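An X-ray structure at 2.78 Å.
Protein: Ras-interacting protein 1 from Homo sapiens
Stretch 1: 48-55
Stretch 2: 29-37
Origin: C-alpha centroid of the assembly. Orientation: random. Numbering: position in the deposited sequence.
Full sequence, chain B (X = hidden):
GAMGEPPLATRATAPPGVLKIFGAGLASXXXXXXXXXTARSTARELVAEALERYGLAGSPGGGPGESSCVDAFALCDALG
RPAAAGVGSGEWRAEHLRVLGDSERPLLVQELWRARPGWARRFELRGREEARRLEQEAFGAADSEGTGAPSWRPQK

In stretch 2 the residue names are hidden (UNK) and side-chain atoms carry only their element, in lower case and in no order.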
# COMPACT_ATOMS: atom_id res chain seq x y z
N ALA B 48 3.49 21.37 7.50
CA ALA B 48 3.68 22.82 7.59
C ALA B 48 2.95 23.63 6.51
O ALA B 48 2.29 24.62 6.84
CB ALA B 48 5.16 23.16 7.63
N GLU B 49 3.04 23.21 5.24
CA GLU B 49 2.35 23.89 4.13
C GLU B 49 0.84 23.66 4.15
O GLU B 49 0.08 24.54 3.72
CB GLU B 49 2.91 23.49 2.75
CG GLU B 49 2.61 24.51 1.65
CD GLU B 49 2.83 23.98 0.23
OE1 GLU B 49 3.88 23.37 -0.04
OE2 GLU B 49 1.94 24.20 -0.62
N ALA B 50 0.43 22.49 4.62
CA ALA B 50 -0.99 22.14 4.73
C ALA B 50 -1.70 23.00 5.77
O ALA B 50 -2.79 23.51 5.50
CB ALA B 50 -1.18 20.65 5.03
N LEU B 51 -1.08 23.16 6.95
CA LEU B 51 -1.65 23.98 8.03
C LEU B 51 -1.76 25.46 7.66
O LEU B 51 -2.74 26.13 8.00
CB LEU B 51 -0.86 23.81 9.33
CG LEU B 51 -1.05 22.52 10.12
CD1 LEU B 51 -0.00 22.44 11.22
CD2 LEU B 51 -2.46 22.40 10.69
N GLU B 52 -0.73 25.94 6.96
CA GLU B 52 -0.70 27.27 6.39
C GLU B 52 -1.91 27.47 5.47
O GLU B 52 -2.59 28.49 5.56
CB GLU B 52 0.61 27.49 5.64
CG GLU B 52 1.28 28.82 5.93
CD GLU B 52 2.67 28.93 5.33
OE1 GLU B 52 3.33 27.88 5.08
OE2 GLU B 52 3.13 30.07 5.11
N ARG B 53 -2.16 26.48 4.62
CA ARG B 53 -3.24 26.51 3.63
C ARG B 53 -4.61 26.25 4.26
O ARG B 53 -5.64 26.62 3.69
CB ARG B 53 -2.93 25.54 2.48
CG ARG B 53 -3.97 25.50 1.36
CD ARG B 53 -3.47 24.77 0.13
NE ARG B 53 -2.94 25.70 -0.86
CZ ARG B 53 -1.65 25.99 -1.01
NH1 ARG B 53 -1.28 26.85 -1.94
NH2 ARG B 53 -0.74 25.41 -0.24
N TYR B 54 -4.64 25.63 5.44
CA TYR B 54 -5.88 25.49 6.20
C TYR B 54 -6.14 26.67 7.13
O TYR B 54 -7.27 26.85 7.60
CB TYR B 54 -5.92 24.15 6.95
CG TYR B 54 -6.46 23.04 6.09
CD1 TYR B 54 -7.83 22.83 5.97
CD2 TYR B 54 -5.60 22.21 5.37
CE1 TYR B 54 -8.33 21.82 5.16
CE2 TYR B 54 -6.09 21.20 4.56
CZ TYR B 54 -7.45 21.01 4.46
OH TYR B 54 -7.95 20.02 3.66
N GLY B 55 -5.10 27.45 7.39
CA GLY B 55 -5.16 28.63 8.25
C GLY B 55 -4.95 28.29 9.71
O GLY B 55 -5.88 28.37 10.51
N UNK B 29 -16.74 23.08 5.47
CA UNK B 29 -16.80 23.23 4.01
C UNK B 29 -15.67 22.55 3.26
O UNK B 29 -15.90 21.95 2.20
N UNK B 30 -14.45 22.64 3.80
CA UNK B 30 -13.23 22.19 3.13
C UNK B 30 -13.11 20.67 3.04
O UNK B 30 -12.93 19.98 4.05
c UNK B 30 -12.00 22.79 3.80
N UNK B 31 -13.20 20.16 1.82
CA UNK B 31 -13.02 18.74 1.52
C UNK B 31 -11.53 18.39 1.47
O UNK B 31 -11.06 17.53 2.23
n UNK B 31 -13.73 16.03 0.83
c UNK B 31 -13.72 18.38 0.21
o UNK B 31 -13.32 16.58 -1.32
c UNK B 31 -13.57 16.92 -0.16
N UNK B 32 -10.80 19.02 0.56
CA UNK B 32 -9.35 18.93 0.55
C UNK B 32 -8.72 20.21 0.03
O UNK B 32 -9.34 20.96 -0.73
c UNK B 32 -8.59 18.51 -4.00
c UNK B 32 -10.57 17.15 -3.65
c UNK B 32 -8.87 17.72 -0.27
c UNK B 32 -10.29 17.12 -2.28
o UNK B 32 -10.01 17.88 -5.85
c UNK B 32 -9.72 17.84 -4.50
c UNK B 32 -9.17 17.78 -1.75
c UNK B 32 -8.32 18.46 -2.64
N UNK B 33 -7.49 20.46 0.47
CA UNK B 33 -6.61 21.45 -0.12
C UNK B 33 -5.33 20.70 -0.49
O UNK B 33 -4.87 19.84 0.26
c UNK B 33 -7.57 23.06 1.63
n UNK B 33 -9.13 26.20 3.09
c UNK B 33 -7.55 24.52 2.04
c UNK B 33 -8.75 24.77 2.95
c UNK B 33 -6.33 22.59 0.86
N UNK B 34 -4.77 21.00 -1.65
CA UNK B 34 -3.65 20.21 -2.16
C UNK B 34 -2.34 20.97 -2.30
O UNK B 34 -2.32 22.13 -2.70
c UNK B 34 -4.04 19.52 -3.47
o UNK B 34 -4.14 20.43 -4.53
N UNK B 35 -1.25 20.30 -1.96
CA UNK B 35 0.10 20.88 -2.01
C UNK B 35 0.96 20.25 -3.12
O UNK B 35 0.69 19.13 -3.58
c UNK B 35 0.93 19.34 -0.15
c UNK B 35 0.82 20.78 -0.63
c UNK B 35 0.11 21.62 0.42
N UNK B 36 1.98 20.99 -3.56
CA UNK B 36 3.00 20.45 -4.46
C UNK B 36 4.00 19.64 -3.66
O UNK B 36 4.44 20.06 -2.59
c UNK B 36 3.18 23.52 -6.71
c UNK B 36 3.01 22.02 -6.50
c UNK B 36 3.70 21.57 -5.22
c UNK B 36 3.49 21.24 -7.72
N UNK B 37 4.35 18.47 -4.18
CA UNK B 37 5.36 17.63 -3.55
C UNK B 37 6.36 17.07 -4.56
O UNK B 37 5.99 16.61 -5.65
c UNK B 37 4.71 16.51 -2.74

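Position 29 has backbone atoms and no side-chain atoms. Its phi is 106° and its psi -40°, and a CB at these angles would be jammed against the carbonyl O of the residue before. It makes no contact with the helix. This is Gly 29.

Position 30 begins the strand. Its side chain is a single carbon, directed toward the helix. That CB lies 4.0 Å from CE1 of Tyr 54. One carbon alone means Ala 30.

Position 31 has two side-chain carbons, the second carrying one oxygen and one nitrogen. This is a carboxamide on a short stem. CA-to-CB points away from the helix, and the side chain stays beyond contact range. The residue is Asn 31.

Position 32 has one carbon followed by a six-carbon ring that bears an oxygen. CA-to-CB points away from the helix, but the backbone CA is 3.6 Å from OH of Tyr 54. A phenol ring identifies Tyr 32.

Position 33 has four carbons in a row ending in nitrogen. CA-to-CB points toward the helix, and the unbranched chain passes over one face of the Tyr 54 ring. This is Lys 33. Its CG sits 3.8 Å from the centroid of the Tyr 54 ring, 24° off the normal, a CH-pi contact. Its CD is 3.3 Å from O of Arg 53, and NZ is hydrogen-bonded elsewhere in the structure.

Position 34 has one carbon and then one oxygen; CA-to-CB points away from the helix. Its backbone O lies over one face of the Arg 53 guanidinium, 4.0 Å from CD of Arg 53. The residue is Ser 34.

Position 35 has three carbons, the first carrying the other two. One branch carbon touches Glu 49 and Arg 53. The fork at CB identifies Val 35. Its CG1 is 3.3 Å from OE2 of Glu 49 and 3.9 Å from NH2 of Arg 53.

Position 36 has four carbons, forked at the second, and is exposed. Its backbone O is 4.2 Å from OE1 of Glu 49. This is Leu 36.

Position 37 has one carbon and no contact with the helix. It is Ala 37.

The helix and strand run at 137°, and their axes approach to 8.8 Å. The contact that is clear is packing. Lys 33 lays its aliphatic stem on Tyr 54. Val 35 packs near the polar ends of Glu 49 and Arg 53. Those ends form a salt bridge within the helix, NH2 of Arg 53 to OE2 of Glu 49 at 3.0 Å.

Stretch 2 29-37: GANYKSVLA
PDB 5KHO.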